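PDB 6QXL: pyruvate kinase from Pseudomonas aeruginosa, which probably catalyses the last step of glycolysis, transferring the phosphoryl group of phosphoenolpyruvate to ADP to give pyruvate and ATP, with magnesium and potassium as cofactors. Local coordinates for residues I363-S367 / T470-K474; M368-N372 / R397-I402; T423-D427 / E443-R447. One frame throughout, in Å; residues are numbered along the deposited sequence.

Contact 1: residues I363-S367 / T470-K474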
loop_
_atom_site.group_PDB
_atom_site.type_symbol
_atom_site.label_atom_id
_atom_site.label_comp_id
_atom_site.label_asym_id
_atom_site.label_seq_id
_atom_site.Cartn_x
_atom_site.Cartn_y
_atom_site.Cartn_z
ATOM N N ILE A 363 6.042 10.657 22.695
ATOM C CA ILE A 363 7.122 9.828 23.201
ATOM C C ILE A 363 6.696 8.370 23.242
ATOM O O ILE A 363 7.499 7.473 22.949
ATOM C CB ILE A 363 7.574 10.269 24.620
ATOM C CG1 ILE A 363 8.109 11.705 24.612
ATOM C CG2 ILE A 363 8.643 9.331 25.166
ATOM C CD1 ILE A 363 9.489 11.833 23.985
ATOM N N ALA A 364 5.446 8.123 23.617
ATOM C CA ALA A 364 4.943 6.748 23.607
ATOM C C ALA A 364 5.011 6.167 22.197
ATOM O O ALA A 364 5.609 5.101 21.980
ATOM C CB ALA A 364 3.525 6.686 24.131
ATOM N N LEU A 365 4.459 6.902 21.233
ATOM C CA LEU A 365 4.462 6.421 19.853
ATOM C C LEU A 365 5.873 6.250 19.323
ATOM O O LEU A 365 6.172 5.255 18.660
ATOM C CB LEU A 365 3.649 7.333 18.962
ATOM C CG LEU A 365 2.171 7.333 19.378
ATOM C CD1 LEU A 365 1.336 8.303 18.598
ATOM C CD2 LEU A 365 1.563 5.925 19.277
ATOM N N ALA A 366 6.754 7.194 19.662
ATOM C CA ALA A 366 8.125 7.129 19.191
ATOM C C ALA A 366 8.860 5.917 19.741
ATOM O O ALA A 366 9.723 5.350 19.067
ATOM C CB ALA A 366 8.857 8.406 19.553
ATOM N N SER A 367 8.511 5.511 20.959
ATOM C CA SER A 367 9.128 4.343 21.573
ATOM C C SER A 367 8.671 3.065 20.907
ATOM O O SER A 367 9.480 2.161 20.670
ATOM C CB SER A 367 8.807 4.281 23.068
ATOM O OG SER A 367 9.169 5.475 23.724
ATOM N N THR A 470 5.563 13.074 30.613
ATOM C CA THR A 470 6.551 12.254 29.923
ATOM C C THR A 470 7.058 13.024 28.707
ATOM O O THR A 470 6.247 13.497 27.905
ATOM C CB THR A 470 6.003 10.889 29.460
ATOM O OG1 THR A 470 5.666 10.089 30.580
ATOM C CG2 THR A 470 7.038 10.111 28.670
ATOM N N ASN A 471 8.376 13.183 28.604
ATOM C CA ASN A 471 8.956 13.924 27.493
ATOM C C ASN A 471 10.326 13.436 27.039
ATOM O O ASN A 471 10.991 14.137 26.299
ATOM C CB ASN A 471 9.019 15.401 27.858
ATOM C CG ASN A 471 10.071 15.707 28.927
ATOM O OD1 ASN A 471 10.780 14.814 29.452
ATOM N ND2 ASN A 471 10.212 16.993 29.216
ATOM N N THR A 472 10.758 12.249 27.454
ATOM C CA THR A 472 12.113 11.822 27.186
ATOM C C THR A 472 12.120 10.352 26.825
ATOM O O THR A 472 11.397 9.566 27.423
ATOM C CB THR A 472 13.006 12.043 28.442
ATOM O OG1 THR A 472 12.929 13.419 28.854
ATOM C CG2 THR A 472 14.476 11.636 28.201
ATOM N N MET A 473 12.971 9.968 25.888
ATOM C CA MET A 473 13.130 8.583 25.501
ATOM C C MET A 473 14.603 8.322 25.441
ATOM O O MET A 473 15.312 9.047 24.760
ATOM C CB MET A 473 12.512 8.335 24.110
ATOM C CG MET A 473 12.581 6.887 23.630
ATOM S SD MET A 473 12.065 6.640 21.922
ATOM C CE MET A 473 13.666 6.734 21.120
ATOM N N LYS A 474 15.069 7.292 26.139
ATOM C CA LYS A 474 16.482 6.922 26.134
ATOM C C LYS A 474 16.595 5.497 25.685
ATOM O O LYS A 474 15.749 4.675 25.994
ATOM C CB LYS A 474 17.108 7.033 27.538
ATOM C CG LYS A 474 17.360 8.452 28.050
ATOM C CD LYS A 474 17.775 8.485 29.517
ATOM C CE LYS A 474 18.793 9.595 29.882
ATOM N NZ LYS A 474 20.172 9.026 29.823
#
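No hydrogen bond crosses between helix segment 363-367 and strand segment 470-474; the 257 Å² they bury together comes from van der Waals packing of side chains against each other and against the backbone. The two axes run nearly alike, 20° apart and 8.7 Å at closest approach, so residues one helical turn apart can meet successive parts of the strand. Ile363 does most of this work. Ile363 CD1 lies 3.5 Å from Asn471 C, while Ile363 CG2 sits 3.9 Å from Thr470 CG2, 3.6 Å from Thr472 O and 4.1 Å from Met473 CB.

Met473 supplies the second cluster by sulfur contacts. Its SD is 3.6 Å from Ser367 OG, 3.9 Å from Ala366 O and 4.4 Å from Ala366 CB. The Ser367 hydroxyl beside this sulfur donates within its helix, OG to Ile363 O at 2.7 Å.

On the strand, Asn471 and Thr472 both face Lys460, forming a classic beta bulge, and Thr472 OG1 donates to Asn471 OD1 at 2.6 Å. Both CA-to-CB bonds point away from the helix, whereas those of Thr470 and Met473 point toward it. Thr470 also belongs to the glucose-6-phosphate pocket, and its OG1 is hydrogen-bonded to Thr389.

Strand 455-461 flanks the contact, with Ile457 touching both Ser367 and Met473. Beyond strand 470-477, the sheet continues antiparallel into the second subunit, whose Met473 packs on Ile363.

Contact 2: residues M368-N372 / R397-I402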
loop_
_atom_site.group_PDB
_atom_site.type_symbol
_atom_site.label_atom_id
_atom_site.label_comp_id
_atom_site.label_asym_id
_atom_site.label_seq_id
_atom_site.Cartn_x
_atom_site.Cartn_y
_atom_site.Cartn_z
ATOM N N MET A 368 7.376 2.972 20.612
ATOM C CA MET A 368 6.883 1.773 19.918
ATOM C C MET A 368 7.491 1.655 18.531
ATOM O O MET A 368 7.931 0.565 18.138
ATOM C CB MET A 368 5.373 1.757 19.858
ATOM C CG MET A 368 4.730 1.707 21.236
ATOM S SD MET A 368 5.425 0.460 22.338
ATOM C CE MET A 368 4.815 -1.046 21.599
ATOM N N TYR A 369 7.577 2.782 17.813
ATOM C CA TYR A 369 8.304 2.808 16.545
ATOM C C TYR A 369 9.735 2.318 16.713
ATOM O O TYR A 369 10.189 1.443 15.983
ATOM C CB TYR A 369 8.302 4.203 15.964
ATOM C CG TYR A 369 9.197 4.402 14.766
ATOM C CD1 TYR A 369 8.770 4.035 13.488
ATOM C CD2 TYR A 369 10.456 4.985 14.905
ATOM C CE1 TYR A 369 9.578 4.251 12.390
ATOM C CE2 TYR A 369 11.244 5.232 13.790
ATOM C CZ TYR A 369 10.800 4.871 12.542
ATOM O OH TYR A 369 11.593 5.118 11.452
ATOM N N THR A 370 10.443 2.863 17.687
ATOM C CA THR A 370 11.832 2.488 17.871
ATOM C C THR A 370 11.970 1.008 18.212
ATOM O O THR A 370 12.794 0.303 17.630
ATOM C CB THR A 370 12.483 3.350 18.956
ATOM O OG1 THR A 370 12.376 4.718 18.573
ATOM C CG2 THR A 370 13.933 2.997 19.126
ATOM N N ALA A 371 11.155 0.534 19.148
ATOM C CA ALA A 371 11.235 -0.861 19.598
ATOM C C ALA A 371 10.894 -1.845 18.491
ATOM O O ALA A 371 11.545 -2.881 18.352
ATOM C CB ALA A 371 10.344 -1.093 20.798
ATOM N N ASN A 372 9.891 -1.515 17.689
ATOM C CA ASN A 372 9.518 -2.395 16.587
ATOM C C ASN A 372 10.551 -2.480 15.489
ATOM O O ASN A 372 10.472 -3.385 14.690
ATOM C CB ASN A 372 8.156 -1.993 15.984
ATOM C CG ASN A 372 6.985 -2.604 16.745
ATOM O OD1 ASN A 372 7.136 -3.228 17.792
ATOM N ND2 ASN A 372 5.815 -2.413 16.216
ATOM N N ARG A 397 0.477 -2.064 17.814
ATOM C CA ARG A 397 0.787 -3.477 17.696
ATOM C C ARG A 397 2.264 -3.675 17.896
ATOM O O ARG A 397 3.064 -2.975 17.286
ATOM C CB ARG A 397 0.392 -4.031 16.340
ATOM C CG ARG A 397 -1.106 -4.198 16.123
ATOM C CD ARG A 397 -1.395 -4.507 14.655
ATOM N NE ARG A 397 -2.325 -5.644 14.525
ATOM C CZ ARG A 397 -3.633 -5.531 14.483
ATOM N NH1 ARG A 397 -4.234 -4.341 14.524
ATOM N NH2 ARG A 397 -4.362 -6.618 14.420
ATOM N N SER A 398 2.621 -4.624 18.750
ATOM C CA SER A 398 4.005 -4.971 18.991
ATOM C C SER A 398 4.074 -6.278 19.749
ATOM O O SER A 398 3.083 -6.741 20.292
ATOM C CB SER A 398 4.677 -3.867 19.828
ATOM O OG SER A 398 6.006 -4.226 20.192
ATOM N N SER A 399 5.250 -6.878 19.799
ATOM C CA SER A 399 5.483 -7.971 20.743
ATOM C C SER A 399 6.521 -7.636 21.835
ATOM O O SER A 399 6.900 -8.510 22.604
ATOM C CB SER A 399 5.901 -9.213 19.969
ATOM O OG SER A 399 7.079 -8.963 19.267
ATOM N N VAL A 400 6.946 -6.376 21.927
ATOM C CA VAL A 400 7.925 -5.981 22.928
ATOM C C VAL A 400 7.240 -5.802 24.289
ATOM O O VAL A 400 6.192 -5.161 24.363
ATOM C CB VAL A 400 8.632 -4.668 22.535
ATOM C CG1 VAL A 400 7.736 -3.426 22.734
ATOM C CG2 VAL A 400 9.906 -4.499 23.367
ATOM N N PRO A 401 7.814 -6.357 25.368
ATOM C CA PRO A 401 7.221 -6.145 26.699
ATOM C C PRO A 401 7.255 -4.707 27.161
ATOM O O PRO A 401 8.297 -4.060 27.091
ATOM C CB PRO A 401 8.096 -7.000 27.600
ATOM C CG PRO A 401 8.748 -7.995 26.712
ATOM C CD PRO A 401 8.898 -7.351 25.389
ATOM N N ILE A 402 6.109 -4.205 27.591
ATOM C CA ILE A 402 5.982 -2.872 28.151
ATOM C C ILE A 402 5.852 -2.982 29.671
ATOM O O ILE A 402 4.907 -3.580 30.186
ATOM C CB ILE A 402 4.738 -2.178 27.585
ATOM C CG1 ILE A 402 4.841 -2.097 26.062
ATOM C CG2 ILE A 402 4.557 -0.798 28.221
ATOM C CD1 ILE A 402 3.591 -1.613 25.371
HETATM O O HOH W 1 7.738 -6.340 18.149
#
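The side-chain amide of Asn372 makes two direct hydrogen bonds to the loop: Ser398 OG donates to Asn372 OD1 at 2.8 Å, and Asn372 ND2 donates to Arg397 O at 3.0 Å with an N-H...O angle of 161°. Ser398 OG also accepts from Val400 N (2.9 Å, 174°), closing an ST turn. Water 1 adds an indirect link, donating to Asn372 OD1 at 3.2 Å and accepting from Ser399 N at 3.0 Å.

Next to this polar group lies an apolar one. Met368 starts sideways, but chi angles all near m bring its CE to 3.3 Å from Ser398 CB, 3.9 Å from Val400 CG1 and 4.0 Å from Ile402 CD1. Ala371 CB, directed toward the loop, meets Val400 CG1 at 4.0 Å. Ile380 of the central strand 377-383 touches both Met368 and Val400, placing this packing between helix 359-373 and the sheet.

Within the C-terminal alpha/beta domain, helix 359-373 thus meets the loop into strand 402-406 through two chemistries: Met368 and Ala371 pack against Val400 and, for Met368, also Ser398 and Ile402, the strand's first residue, while Asn372 ties loop to helix through a backbone carbonyl and the hydroxyl closing the ST turn.

Contact 3: residues T423-D427 / E443-R447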
loop_
_atom_site.group_PDB
_atom_site.type_symbol
_atom_site.label_atom_id
_atom_site.label_comp_id
_atom_site.label_asym_id
_atom_site.label_seq_id
_atom_site.Cartn_x
_atom_site.Cartn_y
_atom_site.Cartn_z
ATOM N N THR A 423 3.312 -4.784 35.443
ATOM C CA THR A 423 3.637 -3.829 36.497
ATOM C C THR A 423 4.968 -4.178 37.152
ATOM O O THR A 423 5.241 -5.347 37.464
ATOM C CB THR A 423 2.592 -3.848 37.593
ATOM O OG1 THR A 423 1.311 -3.593 37.029
ATOM C CG2 THR A 423 2.870 -2.781 38.578
ATOM N N ILE A 424 5.781 -3.146 37.357
ATOM C CA ILE A 424 6.976 -3.241 38.183
ATOM C C ILE A 424 6.887 -2.137 39.243
ATOM O O ILE A 424 7.040 -0.962 38.913
ATOM C CB ILE A 424 8.261 -3.032 37.375
ATOM C CG1 ILE A 424 8.402 -4.076 36.252
ATOM C CG2 ILE A 424 9.455 -3.064 38.307
ATOM C CD1 ILE A 424 8.817 -5.446 36.681
ATOM N N PRO A 425 6.660 -2.501 40.522
ATOM C CA PRO A 425 6.582 -1.447 41.548
ATOM C C PRO A 425 7.959 -0.789 41.722
ATOM O O PRO A 425 8.998 -1.502 41.735
ATOM C CB PRO A 425 6.152 -2.189 42.813
ATOM C CG PRO A 425 5.760 -3.548 42.365
ATOM C CD PRO A 425 6.557 -3.838 41.118
ATOM N N PHE A 426 7.952 0.540 41.784
ATOM C CA PHE A 426 9.172 1.319 41.680
ATOM C C PHE A 426 8.877 2.763 42.025
ATOM O O PHE A 426 7.846 3.315 41.605
ATOM C CB PHE A 426 9.721 1.200 40.262
ATOM C CG PHE A 426 11.086 1.790 40.055
ATOM C CD1 PHE A 426 11.198 3.091 39.614
ATOM C CD2 PHE A 426 12.249 1.003 40.201
ATOM C CE1 PHE A 426 12.457 3.649 39.375
ATOM C CE2 PHE A 426 13.485 1.541 39.936
ATOM C CZ PHE A 426 13.602 2.847 39.502
ATOM N N ASP A 427 9.767 3.351 42.832
ATOM C CA ASP A 427 9.638 4.739 43.267
ATOM C C ASP A 427 10.902 5.506 42.920
ATOM O O ASP A 427 11.845 5.525 43.710
ATOM C CB ASP A 427 9.360 4.859 44.770
ATOM C CG ASP A 427 8.914 6.267 45.164
ATOM O OD1 ASP A 427 8.888 7.165 44.275
ATOM O OD2 ASP A 427 8.582 6.473 46.355
ATOM N N GLU A 443 15.733 -4.145 38.228
ATOM C CA GLU A 443 14.447 -4.824 38.362
ATOM C C GLU A 443 14.190 -5.841 37.240
ATOM O O GLU A 443 13.628 -6.902 37.485
ATOM C CB GLU A 443 13.317 -3.796 38.413
ATOM C CG GLU A 443 13.332 -2.901 39.650
ATOM C CD GLU A 443 12.942 -3.630 40.928
ATOM O OE1 GLU A 443 11.879 -4.218 40.923
ATOM O OE2 GLU A 443 13.696 -3.610 41.913
ATOM N N LEU A 444 14.613 -5.541 36.022
ATOM C CA LEU A 444 14.463 -6.504 34.935
ATOM C C LEU A 444 15.525 -7.585 34.961
ATOM O O LEU A 444 15.263 -8.722 34.583
ATOM C CB LEU A 444 14.459 -5.798 33.570
ATOM C CG LEU A 444 13.386 -4.744 33.312
ATOM C CD1 LEU A 444 13.521 -4.277 31.875
ATOM C CD2 LEU A 444 11.977 -5.280 33.565
ATOM N N LEU A 445 16.730 -7.242 35.383
ATOM C CA LEU A 445 17.784 -8.254 35.551
ATOM C C LEU A 445 17.419 -9.275 36.632
ATOM O O LEU A 445 17.622 -10.479 36.415
ATOM C CB LEU A 445 19.107 -7.590 35.893
ATOM C CG LEU A 445 19.827 -6.937 34.712
ATOM C CD1 LEU A 445 20.743 -5.830 35.269
ATOM C CD2 LEU A 445 20.583 -7.985 33.862
ATOM N N LYS A 446 16.860 -8.802 37.756
ATOM C CA LYS A 446 16.348 -9.704 38.807
ATOM C C LYS A 446 15.406 -10.753 38.217
ATOM O O LYS A 446 15.526 -11.933 38.512
ATOM C CB LYS A 446 15.578 -8.935 39.892
ATOM C CG LYS A 446 16.401 -8.193 40.906
ATOM C CD LYS A 446 15.491 -7.381 41.834
ATOM C CE LYS A 446 16.348 -6.568 42.781
ATOM N NZ LYS A 446 15.663 -6.087 44.037
ATOM N N ARG A 447 14.500 -10.312 37.353
ATOM C CA ARG A 447 13.455 -11.179 36.834
ATOM C C ARG A 447 13.889 -11.975 35.624
ATOM O O ARG A 447 13.114 -12.771 35.114
ATOM C CB ARG A 447 12.213 -10.350 36.524
ATOM C CG ARG A 447 11.663 -9.606 37.743
ATOM C CD ARG A 447 10.553 -8.683 37.327
ATOM N NE ARG A 447 9.760 -8.141 38.419
ATOM C CZ ARG A 447 10.138 -7.164 39.237
ATOM N NH1 ARG A 447 11.349 -6.614 39.150
ATOM N NH2 ARG A 447 9.275 -6.714 40.156
#
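An edge of the C-terminal alpha/beta domain of pyruvate kinase is built here: strand 421-425, outermost in the domain's five-stranded sheet within this chain, meets the end of helix 436-446. Ile424 is the centre of the interface, contributing 78 Å² of the 228 Å² buried in total. Its CD1 lies 3.3 Å from Arg447 NE, over one face of the guanidinium, and 4.4 Å from Leu444 CD2; its CG2 is 3.7 Å from Glu443 OE1.

The arginine is held in this pose by its own segment. Arg447 NH1 donates to Glu443 OE1 at 3.0 Å, as part of a salt bridge, and to Glu443 O at 2.8 Å. Lys446 NZ extends the network with a long salt bridge of 3.8 Å to Glu443 OE2. No hydrogen bond joins the two segments; the charges pair within 443-447, and the Arg447 guanidinium turns one face to Ile424 CD1.

In the fold, helix 436-446 makes the beta-alpha-beta crossover from strand 421-425 to the parallel strand 455-461 and packs across the sheet: Leu444 touches Ala379 and Ile381 of strand 377-383 as well as Tyr405 of strand 402-406. Where the strand gives way to loop, Phe426 CD2 approaches Glu443 CG at 4.1 Å, and the Phe426 ring meets Tyr405 edge-to-face. At the margin, Pro425 CD lies 4.1 Å from Arg447 NH2.

Contacts 1 and 2 use successive turns of helix 359-373; their centres are 12 Å apart and they touch, Met473 CE lying 3.5 Å from Thr370 OG1. Both also meet the second subunit. Contact 3 touches neither, its centre 19 Å from each of theirs, but it shares the five-stranded sheet with contact 1, the two lying at its opposite outer strands within this chain. Nearest atoms of contacts 2 and 3 are about 6 Å apart. Along the chain, contact 1 spans the other two. The side chain of Thr470 is about 4 Å from bound glucose-6-phosphate. The side chain of Phe426 is about 8 Å from this ligand, and the side chain of Ile402 about 10 Å.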